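Local coordinates for protein putative ferredoxin (Rhodopseudomonas palustris, PDB 4ID8) that binds a [3Fe-4S] cluster and probably passes electrons to CYP194A4, the cytochrome P450 with which it is associated, at residues A22-P25 and E26-L30; A46-I49 and D50-W53. All coordinates share one frame; numbering follows the deposited sequence.

Contact 1 of 2, residues A22-P25 and E26-L30; sequences ALAP and ELFDL
Ala-24 O is the acceptor round which the chain folds back on Leu-27 and Phe-28. The bond from Leu-27 N to Ala-24 O is of ordinary length (2.9 Å) and fairly straight, 163° at the hydrogen, although the donor stands above the carbonyl plane. Phe-28 N adds a second, weak bond to Ala-24 O at 3.4 Å. Pro-25 and Glu-26 occupy the two corners with backbone angles of a type I beta turn, a worked example of proline's fixed phi suiting the first corner.

The apolar packing follows from this reversal. The methyl group of Ala-24 lies against one branch of Leu-27, CB to CD1 3.9 Å, and against the Phe-28 ring, CB to CE2 4.0 Å. With Phe-28 CG beside its backbone N (chi1 -52°), the ring swings back under the turn, bringing its edge near Ala-24 O, which lies 3.4 Å from Phe-28 CD2.

Two polar approaches accompany the turn. Glu-26 bends at chi2 (94°) and runs alongside Pro-25, so that OE1 rests 3.2 Å from Pro-25 CD, a close C-H to oxygen approach. Pro-25 O and Phe-28 O face each other at only 3.1 Å; Lys-21 NZ, hydrogen-bonded to both, probably offsets the repulsion between these two acceptors.

The arrangement is a proline-containing beta turn joining a helix that ends at Leu-23 to strand 28-30. It sets Phe-28 in the core beside the cluster ligand Cys-20, with the ring about 6 Å from the [3Fe-4S] cluster at its nearest atoms.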
loop_
_atom_site.group_PDB
_atom_site.type_symbol
_atom_site.label_atom_id
_atom_site.label_comp_id
_atom_site.label_asym_id
_atom_site.label_seq_id
_atom_site.Cartn_x
_atom_site.Cartn_y
_atom_site.Cartn_z
ATOM N N ALA A 22 5.708 -5.629 -3.917
ATOM C CA ALA A 22 6.004 -6.185 -5.249
ATOM C C ALA A 22 5.185 -5.569 -6.366
ATOM O O ALA A 22 5.683 -5.504 -7.439
ATOM C CB ALA A 22 5.858 -7.715 -5.298
ATOM N N LEU A 23 3.941 -5.163 -6.122
ATOM C CA LEU A 23 3.049 -4.544 -7.158
ATOM C C LEU A 23 3.244 -3.056 -7.419
ATOM O O LEU A 23 3.092 -2.588 -8.531
ATOM C CB LEU A 23 1.552 -4.773 -6.864
ATOM C CG LEU A 23 1.140 -6.250 -6.768
ATOM C CD1 LEU A 23 -0.249 -6.421 -6.237
ATOM C CD2 LEU A 23 1.342 -7.045 -8.100
ATOM N N ALA A 24 3.548 -2.321 -6.369
ATOM C CA ALA A 24 3.576 -0.895 -6.453
ATOM C C ALA A 24 4.700 -0.434 -5.544
ATOM O O ALA A 24 4.416 0.136 -4.497
ATOM C CB ALA A 24 2.242 -0.329 -6.020
ATOM N N PRO A 25 5.971 -0.704 -5.954
ATOM C CA PRO A 25 7.179 -0.358 -5.223
ATOM C C PRO A 25 7.209 1.128 -4.954
ATOM O O PRO A 25 7.737 1.585 -3.941
ATOM C CB PRO A 25 8.318 -0.736 -6.195
ATOM C CG PRO A 25 7.711 -1.482 -7.300
ATOM C CD PRO A 25 6.262 -1.324 -7.269
ATOM N N GLU A 26 6.591 1.866 -5.863
ATOM C CA GLU A 26 6.536 3.319 -5.865
ATOM C C GLU A 26 5.654 3.847 -4.757
ATOM O O GLU A 26 5.783 4.986 -4.373
ATOM C CB GLU A 26 6.024 3.841 -7.232
ATOM C CG GLU A 26 6.717 3.252 -8.491
ATOM C CD GLU A 26 5.995 2.009 -9.110
ATOM O OE1 GLU A 26 5.082 1.411 -8.483
ATOM O OE2 GLU A 26 6.351 1.627 -10.259
ATOM N N LEU A 27 4.775 3.026 -4.215
ATOM C CA LEU A 27 3.787 3.521 -3.306
ATOM C C LEU A 27 3.957 3.073 -1.848
ATOM O O LEU A 27 3.417 3.718 -0.955
ATOM C CB LEU A 27 2.397 3.107 -3.849
ATOM C CG LEU A 27 1.820 3.795 -5.095
ATOM C CD1 LEU A 27 0.569 3.118 -5.534
ATOM C CD2 LEU A 27 1.528 5.288 -4.795
ATOM N N PHE A 28 4.637 1.943 -1.625
ATOM C CA PHE A 28 4.904 1.365 -0.292
ATOM C C PHE A 28 6.402 1.233 -0.025
ATOM O O PHE A 28 7.173 1.060 -0.947
ATOM C CB PHE A 28 4.220 0.017 -0.175
ATOM C CG PHE A 28 2.739 0.071 -0.537
ATOM C CD1 PHE A 28 1.779 0.279 0.442
ATOM C CD2 PHE A 28 2.316 -0.072 -1.859
ATOM C CE1 PHE A 28 0.432 0.357 0.100
ATOM C CE2 PHE A 28 0.990 0.028 -2.190
ATOM C CZ PHE A 28 0.042 0.228 -1.214
ATOM N N ASP A 29 6.793 1.427 1.228
ATOM C CA ASP A 29 8.122 1.022 1.734
ATOM C C ASP A 29 7.921 0.045 2.858
ATOM O O ASP A 29 6.958 0.093 3.588
ATOM C CB ASP A 29 8.918 2.198 2.279
ATOM C CG ASP A 29 9.523 3.040 1.179
ATOM O OD1 ASP A 29 9.923 2.494 0.121
ATOM O OD2 ASP A 29 9.613 4.266 1.349
ATOM N N LEU A 30 8.855 -0.865 2.965
ATOM C CA LEU A 30 8.864 -1.861 4.025
ATOM C C LEU A 30 9.874 -1.494 5.103
ATOM O O LEU A 30 11.023 -1.149 4.786
ATOM C CB LEU A 30 9.268 -3.214 3.447
ATOM C CG LEU A 30 8.413 -3.780 2.363
ATOM C CD1 LEU A 30 9.054 -5.064 2.117
ATOM C CD2 LEU A 30 6.985 -3.963 2.861
#

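Contact 2 of 2, residues A46-I49 and D50-W53; sequences ADLI and DKAW
Leu-48 and Lys-51 meet through their aliphatic parts one turn apart, Leu-48 CD2 lying 3.6 Å from Lys-51 CD. Their chains cross obliquely; that of Lys-51 stays extended as far as CE and bends only at chi4, so its methylenes supply the apolar surface while the ammonium group turns off at the end.

A second pair lies further along. Ile-49 CG2, anti to the backbone N, runs beside the indole of Trp-53 and sits 4.2 Å from its CD1. The same CD1 comes within 3.2 Å of Ile-49 O, which it meets obliquely. Replacing Trp-53 by an alanine would probably leave the CG2 branch of Ile-49 without its aromatic neighbour and open a gap beside it.

Backbone bonds set this spacing. Ala-52 N reaches Leu-48 O at 3.1 Å, and Trp-53 N makes a weak but straight bond (172°) to Ile-49 O. Leu-48 holds the N-cap position with a side chain unable to accept a bond; water instead links Asp-47 O to Lys-51 N, lying 3.1 Å from that nitrogen, and so satisfies one of the N-H groups of the first turn.

This first turn opens helix 49-58 after the loop that leaves strand 36-38. Ile-49 also touches Leu-5 and Val-44, and Trp-53 reaches Glu-68, just past strand 64-67.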
loop_
_atom_site.group_PDB
_atom_site.type_symbol
_atom_site.label_atom_id
_atom_site.label_comp_id
_atom_site.label_asym_id
_atom_site.label_seq_id
_atom_site.Cartn_x
_atom_site.Cartn_y
_atom_site.Cartn_z
ATOM N N ALA A 46 -1.513 9.900 -11.090
ATOM C CA ALA A 46 -2.453 9.454 -12.143
ATOM C C ALA A 46 -1.990 8.133 -12.724
ATOM O O ALA A 46 -2.763 7.200 -12.857
ATOM C CB ALA A 46 -2.584 10.527 -13.213
ATOM N N ASP A 47 -0.697 8.019 -13.000
ATOM C CA ASP A 47 -0.114 6.766 -13.519
ATOM C C ASP A 47 -0.000 5.571 -12.568
ATOM O O ASP A 47 0.328 4.475 -13.000
ATOM C CB ASP A 47 1.226 7.036 -14.150
ATOM C CG ASP A 47 2.288 7.421 -13.130
ATOM O OD1 ASP A 47 1.968 7.912 -12.019
ATOM O OD2 ASP A 47 3.459 7.201 -13.452
ATOM N N LEU A 48 -0.322 5.739 -11.292
ATOM C CA LEU A 48 -0.244 4.608 -10.387
ATOM C C LEU A 48 -1.571 4.294 -9.759
ATOM O O LEU A 48 -1.617 3.591 -8.782
ATOM C CB LEU A 48 0.790 4.875 -9.297
ATOM C CG LEU A 48 2.219 5.048 -9.808
ATOM C CD1 LEU A 48 3.089 5.441 -8.660
ATOM C CD2 LEU A 48 2.722 3.775 -10.458
ATOM N N ILE A 49 -2.657 4.832 -10.306
ATOM C CA ILE A 49 -3.990 4.752 -9.673
ATOM C C ILE A 49 -4.470 3.332 -9.714
ATOM O O ILE A 49 -5.030 2.808 -8.756
ATOM C CB ILE A 49 -4.999 5.795 -10.281
ATOM C CG1 ILE A 49 -4.799 7.169 -9.585
ATOM C CG2 ILE A 49 -6.451 5.340 -10.131
ATOM C CD1 ILE A 49 -5.600 8.375 -10.182
ATOM N N ASP A 50 -4.195 2.682 -10.827
ATOM C CA ASP A 50 -4.544 1.283 -10.997
ATOM C C ASP A 50 -3.713 0.327 -10.140
ATOM O O ASP A 50 -4.252 -0.661 -9.640
ATOM C CB ASP A 50 -4.414 0.863 -12.474
ATOM C CG ASP A 50 -5.533 1.427 -13.367
ATOM O OD1 ASP A 50 -6.602 1.850 -12.827
ATOM O OD2 ASP A 50 -5.300 1.427 -14.606
ATOM N N LYS A 51 -2.425 0.591 -9.990
ATOM C CA LYS A 51 -1.602 -0.248 -9.132
ATOM C C LYS A 51 -1.952 -0.124 -7.672
ATOM O O LYS A 51 -1.741 -1.005 -6.887
ATOM C CB LYS A 51 -0.173 0.170 -9.314
ATOM C CG LYS A 51 0.333 -0.259 -10.625
ATOM C CD LYS A 51 1.650 0.408 -10.926
ATOM C CE LYS A 51 2.140 0.074 -12.364
ATOM N NZ LYS A 51 1.648 -1.294 -12.783
ATOM N N ALA A 52 -2.421 1.039 -7.299
ATOM C CA ALA A 52 -2.989 1.278 -6.026
ATOM C C ALA A 52 -4.159 0.336 -5.703
ATOM O O ALA A 52 -4.083 -0.437 -4.764
ATOM C CB ALA A 52 -3.417 2.747 -5.955
ATOM N N TRP A 53 -5.227 0.412 -6.478
ATOM C CA TRP A 53 -6.380 -0.469 -6.293
ATOM C C TRP A 53 -6.027 -1.957 -6.338
ATOM O O TRP A 53 -6.675 -2.765 -5.685
ATOM C CB TRP A 53 -7.475 -0.173 -7.315
ATOM C CG TRP A 53 -8.150 1.139 -7.113
ATOM C CD1 TRP A 53 -8.085 2.195 -7.943
ATOM C CD2 TRP A 53 -8.989 1.533 -6.010
ATOM N NE1 TRP A 53 -8.823 3.234 -7.448
ATOM C CE2 TRP A 53 -9.383 2.867 -6.254
ATOM C CE3 TRP A 53 -9.428 0.898 -4.840
ATOM C CZ2 TRP A 53 -10.220 3.600 -5.372
ATOM C CZ3 TRP A 53 -10.276 1.628 -3.948
ATOM C CH2 TRP A 53 -10.637 2.968 -4.229
HETATM O O HOH W 1 -1.439 2.049 -12.590
#

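Overall arrangement
From the N terminus, strand 6-9 and the cluster-binding loop lead into helix 19-23, and contact 1 closes the tight turn that carries the chain from there into strand 28-30. After the hairpin with strand 36-38 and a further loop, contact 2 starts helix 49-58, which leads to the cluster ligand Cys-59 and on to strand 64-67. The two contacts follow in series, neither nested nor crossing, with centres about 12 Å apart. Yet they touch in space: Glu-26 CB packs 3.6 Å from Leu-48 CD1, and Leu-27 CD1 lies 4.0 Å from Ala-52 CB. The turn is thereby seated against the beginning of the longer helix.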